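Local structure of C-X-C motif chemokine 13 (Homo sapiens, 7JNY) at residues Val20-Arg25 and Val46-Lys51; Glu4-Tyr7 and Cys12-Val15. The protein attracts B lymphocytes by binding the chemokine receptor CXCR5, and is inactive as an attractant for T lymphocytes, monocytes and neutrophils. All blocks are in the same frame, centred on the assembly; numbering follows the deposited sequence.

Contact 1 (Val20-Arg25 and Val46-Lys51)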
loop_
_atom_site.group_PDB
_atom_site.type_symbol
_atom_site.label_atom_id
_atom_site.label_comp_id
_atom_site.label_asym_id
_atom_site.label_seq_id
_atom_site.Cartn_x
_atom_site.Cartn_y
_atom_site.Cartn_z
ATOM N N VAL A 20 2.989 -2.659 11.628
ATOM C CA VAL A 20 2.969 -1.478 12.473
ATOM C C VAL A 20 2.180 -0.376 11.774
ATOM O O VAL A 20 2.354 -0.127 10.572
ATOM C CB VAL A 20 4.397 -1.013 12.791
ATOM C CG1 VAL A 20 4.361 0.301 13.575
ATOM C CG2 VAL A 20 5.192 -2.102 13.530
ATOM N N PHE A 21 1.300 0.278 12.530
ATOM C CA PHE A 21 0.477 1.373 12.013
ATOM C C PHE A 21 1.342 2.507 11.470
ATOM O O PHE A 21 2.315 2.920 12.095
ATOM C CB PHE A 21 -0.473 1.864 13.117
ATOM C CG PHE A 21 -1.323 3.041 12.703
ATOM C CD1 PHE A 21 -2.379 2.887 11.828
ATOM C CD2 PHE A 21 -1.051 4.307 13.212
ATOM C CE1 PHE A 21 -3.127 3.976 11.432
ATOM C CE2 PHE A 21 -1.804 5.395 12.822
ATOM C CZ PHE A 21 -2.845 5.230 11.933
ATOM N N ILE A 22 1.007 2.987 10.278
ATOM C CA ILE A 22 1.638 4.185 9.740
ATOM C C ILE A 22 0.577 5.273 9.566
ATOM O O ILE A 22 -0.307 5.144 8.695
ATOM C CB ILE A 22 2.318 3.913 8.401
ATOM C CG1 ILE A 22 3.348 2.771 8.504
ATOM C CG2 ILE A 22 3.079 5.143 7.928
ATOM C CD1 ILE A 22 4.003 2.472 7.165
ATOM N N PRO A 23 0.631 6.365 10.330
ATOM C CA PRO A 23 -0.408 7.397 10.197
ATOM C C PRO A 23 -0.438 7.954 8.784
ATOM O O PRO A 23 0.602 8.200 8.176
ATOM C CB PRO A 23 0.017 8.467 11.207
ATOM C CG PRO A 23 0.916 7.787 12.167
ATOM C CD PRO A 23 1.526 6.603 11.475
ATOM N N ARG A 24 -1.648 8.191 8.269
ATOM C CA ARG A 24 -1.769 8.625 6.886
ATOM C C ARG A 24 -0.968 9.892 6.617
ATOM O O ARG A 24 -0.452 10.066 5.509
ATOM C CB ARG A 24 -3.235 8.837 6.519
ATOM C CG ARG A 24 -3.457 8.775 5.023
ATOM C CD ARG A 24 -4.643 9.616 4.598
ATOM N NE ARG A 24 -4.540 10.991 5.074
ATOM C CZ ARG A 24 -3.626 11.871 4.671
ATOM N NH1 ARG A 24 -2.705 11.557 3.764
ATOM N NH2 ARG A 24 -3.632 13.098 5.192
ATOM N N ARG A 25 -0.839 10.774 7.610
ATOM C CA ARG A 25 -0.147 12.042 7.397
ATOM C C ARG A 25 1.328 11.846 7.070
ATOM O O ARG A 25 1.969 12.781 6.589
ATOM C CB ARG A 25 -0.273 12.938 8.638
ATOM C CG ARG A 25 0.246 12.350 9.952
ATOM C CD ARG A 25 0.689 13.446 10.944
ATOM N NE ARG A 25 -0.459 14.135 11.523
ATOM C CZ ARG A 25 -0.913 15.317 11.110
ATOM N NH1 ARG A 25 -0.219 16.074 10.274
ATOM N NH2 ARG A 25 -2.096 15.753 11.545
ATOM N N VAL A 46 4.893 1.218 1.427
ATOM C CA VAL A 46 4.525 2.568 1.880
ATOM C C VAL A 46 5.762 3.448 1.905
ATOM O O VAL A 46 6.755 3.138 2.588
ATOM C CB VAL A 46 3.860 2.533 3.263
ATOM C CG1 VAL A 46 3.576 3.970 3.744
ATOM C CG2 VAL A 46 2.588 1.709 3.215
ATOM N N TRP A 47 5.702 4.560 1.171
ATOM C CA TRP A 47 6.796 5.528 1.132
ATOM C C TRP A 47 6.487 6.633 2.112
ATOM O O TRP A 47 5.563 7.423 1.885
ATOM C CB TRP A 47 6.983 6.099 -0.267
ATOM C CG TRP A 47 7.411 5.068 -1.191
ATOM C CD1 TRP A 47 6.740 3.926 -1.506
ATOM C CD2 TRP A 47 8.647 5.021 -1.883
ATOM N NE1 TRP A 47 7.472 3.183 -2.397
ATOM C CE2 TRP A 47 8.654 3.833 -2.638
ATOM C CE3 TRP A 47 9.754 5.877 -1.952
ATOM C CZ2 TRP A 47 9.723 3.478 -3.457
ATOM C CZ3 TRP A 47 10.812 5.526 -2.765
ATOM C CH2 TRP A 47 10.791 4.334 -3.506
ATOM N N LYS A 48 7.271 6.701 3.178
ATOM C CA LYS A 48 6.996 7.632 4.260
ATOM C C LYS A 48 7.708 8.960 4.051
ATOM O O LYS A 48 8.693 9.066 3.316
ATOM C CB LYS A 48 7.384 7.030 5.614
ATOM C CG LYS A 48 6.401 5.946 6.046
ATOM C CD LYS A 48 6.864 5.098 7.228
ATOM C CE LYS A 48 7.233 5.896 8.472
ATOM N NZ LYS A 48 7.719 4.974 9.544
ATOM N N LYS A 49 7.175 9.996 4.716
ATOM C CA LYS A 49 7.686 11.329 4.465
ATOM C C LYS A 49 9.135 11.455 4.897
ATOM O O LYS A 49 9.894 12.203 4.275
ATOM C CB LYS A 49 6.798 12.363 5.161
ATOM C CG LYS A 49 5.771 12.884 4.164
ATOM C CD LYS A 49 4.617 13.633 4.779
ATOM C CE LYS A 49 3.717 14.159 3.667
ATOM N NZ LYS A 49 2.270 14.049 3.996
ATOM N N ASN A 50 9.554 10.698 5.903
ATOM C CA ASN A 50 10.944 10.695 6.330
ATOM C C ASN A 50 11.838 9.815 5.441
ATOM O O ASN A 50 12.977 9.547 5.829
ATOM C CB ASN A 50 11.021 10.259 7.798
ATOM C CG ASN A 50 10.736 8.781 8.003
ATOM O OD1 ASN A 50 10.591 8.015 7.051
ATOM N ND2 ASN A 50 10.595 8.387 9.268
ATOM N N LYS A 51 11.352 9.389 4.270
ATOM C CA LYS A 51 12.081 8.606 3.252
ATOM C C LYS A 51 12.231 7.130 3.582
ATOM O O LYS A 51 12.835 6.389 2.785
ATOM C CB LYS A 51 13.482 9.172 2.949
ATOM C CG LYS A 51 13.505 10.679 2.758
ATOM C CD LYS A 51 13.064 10.975 1.322
ATOM C CE LYS A 51 11.776 11.781 1.243
ATOM N NZ LYS A 51 11.681 12.595 -0.002
HETATM O O HOH W 1 5.475 3.774 11.587
HETATM O O HOH W 2 0.168 12.431 2.684
#

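Contact 2 (Glu4-Tyr7 and Cys12-Val15)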
loop_
_atom_site.group_PDB
_atom_site.type_symbol
_atom_site.label_atom_id
_atom_site.label_comp_id
_atom_site.label_asym_id
_atom_site.label_seq_id
_atom_site.Cartn_x
_atom_site.Cartn_y
_atom_site.Cartn_z
ATOM N N GLU A 4 -0.173 3.921 -6.169
ATOM C CA GLU A 4 0.294 3.304 -7.411
ATOM C C GLU A 4 -0.046 1.818 -7.382
ATOM O O GLU A 4 0.285 1.135 -6.403
ATOM C CB GLU A 4 1.809 3.479 -7.546
ATOM C CG GLU A 4 2.268 4.911 -7.760
ATOM C CD GLU A 4 3.788 5.065 -7.656
ATOM O OE1 GLU A 4 4.502 4.044 -7.595
ATOM O OE2 GLU A 4 4.259 6.224 -7.564
ATOM N N VAL A 5 -0.693 1.312 -8.438
ATOM C CA VAL A 5 -0.952 -0.123 -8.558
ATOM C C VAL A 5 -0.184 -0.637 -9.768
ATOM O O VAL A 5 -0.395 -0.157 -10.889
ATOM C CB VAL A 5 -2.453 -0.434 -8.681
ATOM C CG1 VAL A 5 -2.665 -1.941 -8.610
ATOM C CG2 VAL A 5 -3.232 0.252 -7.596
ATOM N N TYR A 6 0.677 -1.626 -9.540
ATOM C CA TYR A 6 1.570 -2.171 -10.552
ATOM C C TYR A 6 0.973 -3.483 -11.050
ATOM O O TYR A 6 0.960 -4.471 -10.327
ATOM C CB TYR A 6 2.971 -2.352 -9.956
ATOM C CG TYR A 6 3.682 -1.043 -9.829
ATOM C CD1 TYR A 6 3.509 -0.250 -8.686
ATOM C CD2 TYR A 6 4.494 -0.547 -10.855
ATOM C CE1 TYR A 6 4.110 0.997 -8.577
ATOM C CE2 TYR A 6 5.109 0.708 -10.739
ATOM C CZ TYR A 6 4.910 1.469 -9.586
ATOM O OH TYR A 6 5.512 2.704 -9.453
ATOM N N TYR A 7 0.466 -3.489 -12.278
ATOM C CA TYR A 7 -0.084 -4.704 -12.869
ATOM C C TYR A 7 1.002 -5.334 -13.728
ATOM O O TYR A 7 0.999 -5.289 -14.961
ATOM C CB TYR A 7 -1.326 -4.398 -13.680
ATOM C CG TYR A 7 -2.429 -3.792 -12.864
ATOM C CD1 TYR A 7 -3.333 -4.586 -12.178
ATOM C CD2 TYR A 7 -2.584 -2.422 -12.816
ATOM C CE1 TYR A 7 -4.369 -4.013 -11.453
ATOM C CE2 TYR A 7 -3.599 -1.831 -12.096
ATOM C CZ TYR A 7 -4.486 -2.645 -11.423
ATOM O OH TYR A 7 -5.513 -2.094 -10.707
ATOM N N CYS A 12 8.955 -10.908 -6.299
ATOM C CA CYS A 12 8.619 -10.187 -5.086
ATOM C C CYS A 12 9.681 -9.133 -4.766
ATOM O O CYS A 12 10.868 -9.345 -4.980
ATOM C CB CYS A 12 8.483 -11.137 -3.897
ATOM S SG CYS A 12 7.250 -12.413 -4.057
ATOM N N ARG A 13 9.239 -7.979 -4.230
ATOM C CA ARG A 13 10.185 -6.955 -3.801
ATOM C C ARG A 13 10.470 -6.992 -2.306
ATOM O O ARG A 13 11.499 -6.463 -1.874
ATOM C CB ARG A 13 9.671 -5.541 -4.140
ATOM C CG ARG A 13 9.220 -5.290 -5.561
ATOM C CD ARG A 13 8.948 -3.779 -5.759
ATOM N NE ARG A 13 8.453 -3.481 -7.100
ATOM C CZ ARG A 13 8.030 -2.288 -7.502
ATOM N NH1 ARG A 13 8.068 -1.224 -6.701
ATOM N NH2 ARG A 13 7.548 -2.155 -8.734
ATOM N N CYS A 14 9.579 -7.570 -1.514
ATOM C CA CYS A 14 9.669 -7.529 -0.058
ATOM C C CYS A 14 10.158 -8.854 0.504
ATOM O O CYS A 14 9.741 -9.918 0.063
ATOM C CB CYS A 14 8.317 -7.188 0.546
ATOM S SG CYS A 14 7.647 -5.633 -0.042
ATOM N N VAL A 15 11.022 -8.770 1.502
ATOM C CA VAL A 15 11.521 -9.936 2.219
ATOM C C VAL A 15 10.948 -10.024 3.620
ATOM O O VAL A 15 11.233 -10.985 4.340
ATOM C CB VAL A 15 13.059 -9.937 2.257
ATOM C CG1 VAL A 15 13.554 -8.855 3.200
ATOM C CG2 VAL A 15 13.555 -11.286 2.660
#

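Contact 1 (Val20-Arg25 and Val46-Lys51)
I22 and V46 meet tip to tip in the tightly packed half of this contact, where CD1 of I22 comes within 3.8 Å of CG1 of V46. I22 has CG2 anti to its backbone N and CG1 beside it (chi1 -56°). That places CD1 between V46 and K48, touching CG1 of the first and CD of the second, while CG2 rests on K48 alone, 3.8 Å from its CD. Both I22 and V46 are buried and beta-branched, compact and apolar, as suits extended backbone facing a core. K48 serves two roles. Its CD lies against both methyls of the isoleucine and its CG against CG2, and then a bend at chi3 (55°) leads the amine on to a water 3.3 Å from NZ, which in turn makes a weak bond to O of F21. A long aliphatic chain with a charged end is well placed at such a border between core and solvent.

The other half is looser and exposed. Here NZ of K49 donates to the backbone O of R25 over 2.9 Å, approaching 42° out of the carbonyl plane. A second water joins the same NZ, at 3.0 Å, to NH1 of R24, so the two like charges, 5.6 Å apart from NH1 to NZ, are separated by a shared acceptor.

V46 and K48 lie in the last three residues of strand 43-48, and K48 opens the type I turn to K51 that leads toward strand 53-56. I27 of strand 27-33 touches both I22 and V46, and V54 of strand 53-56 backs K48. F21 meets W62 of helix 61-72 edge-to-face.

Contact 2 (Glu4-Tyr7 and Cys12-Val15)
The side chains of Y6 and R13 cross at about a right angle, with the guanidinium group lying over one face of the phenol ring. The van der Waals part is slight: NH2 of R13 stands 4.1 Å from CD2 of Y6, above the rim of the ring. The cation-pi part is long and at most weakly attractive, since CZ of R13 is 5.0 Å from the ring centroid, although it lies 5° from the ring normal. The two planes are 60° apart, so the groups do not stack flat. R13 can span the gap between backbones because its chain is extended from CG to NE.

Hydrogen bonding fixes the ring from its far end. OH of Y6 donates to OE1 of E4 at 2.5 Å, meeting the oxygen 50° out of the carboxylate plane. The same OE1 accepts from Q31, and OE2 forms a salt bridge with R29, so E4 is anchored on strand 27-33 and in turn positions the tyrosine. A leucine in place of Y6 would probably leave OE1 of E4 without its phenolic donor and R13 without an aromatic face beneath its guanidinium.

Disulfides and the carboxylate of E43 hold the arginine's segment. C12 pairs with C39 and C14 with C55, while OE1 of E43 accepts from the backbone N of R13 and OE2 from that of C14. Two cysteines separated by one residue form the C-X-C motif of this chemokine family, and here R13 is that intervening residue.

In the fold
From the N terminus, the chain first forms strand 2-5, parallel to strand 27-33 at one margin of the sheet. Contact 2 then closes a short loop of four residues, bringing the disulfide-bearing segment 12-15 within side-chain reach of segment 4-7. The chain runs on through a long loop, and contact 1 opens at 20-25 only after contact 2 has closed; the two follow in series, neither nested nor crossed. Twenty residues, nine of them in strands, separate the segments of contact 1, which joins the end of the long loop to the end of strand 43-48. The centres of the two contacts lie about 17 Å apart, and their nearest atoms about 6 Å, so they do not touch, yet both reach the same sheet, where strand 27-33 meets side chains from each.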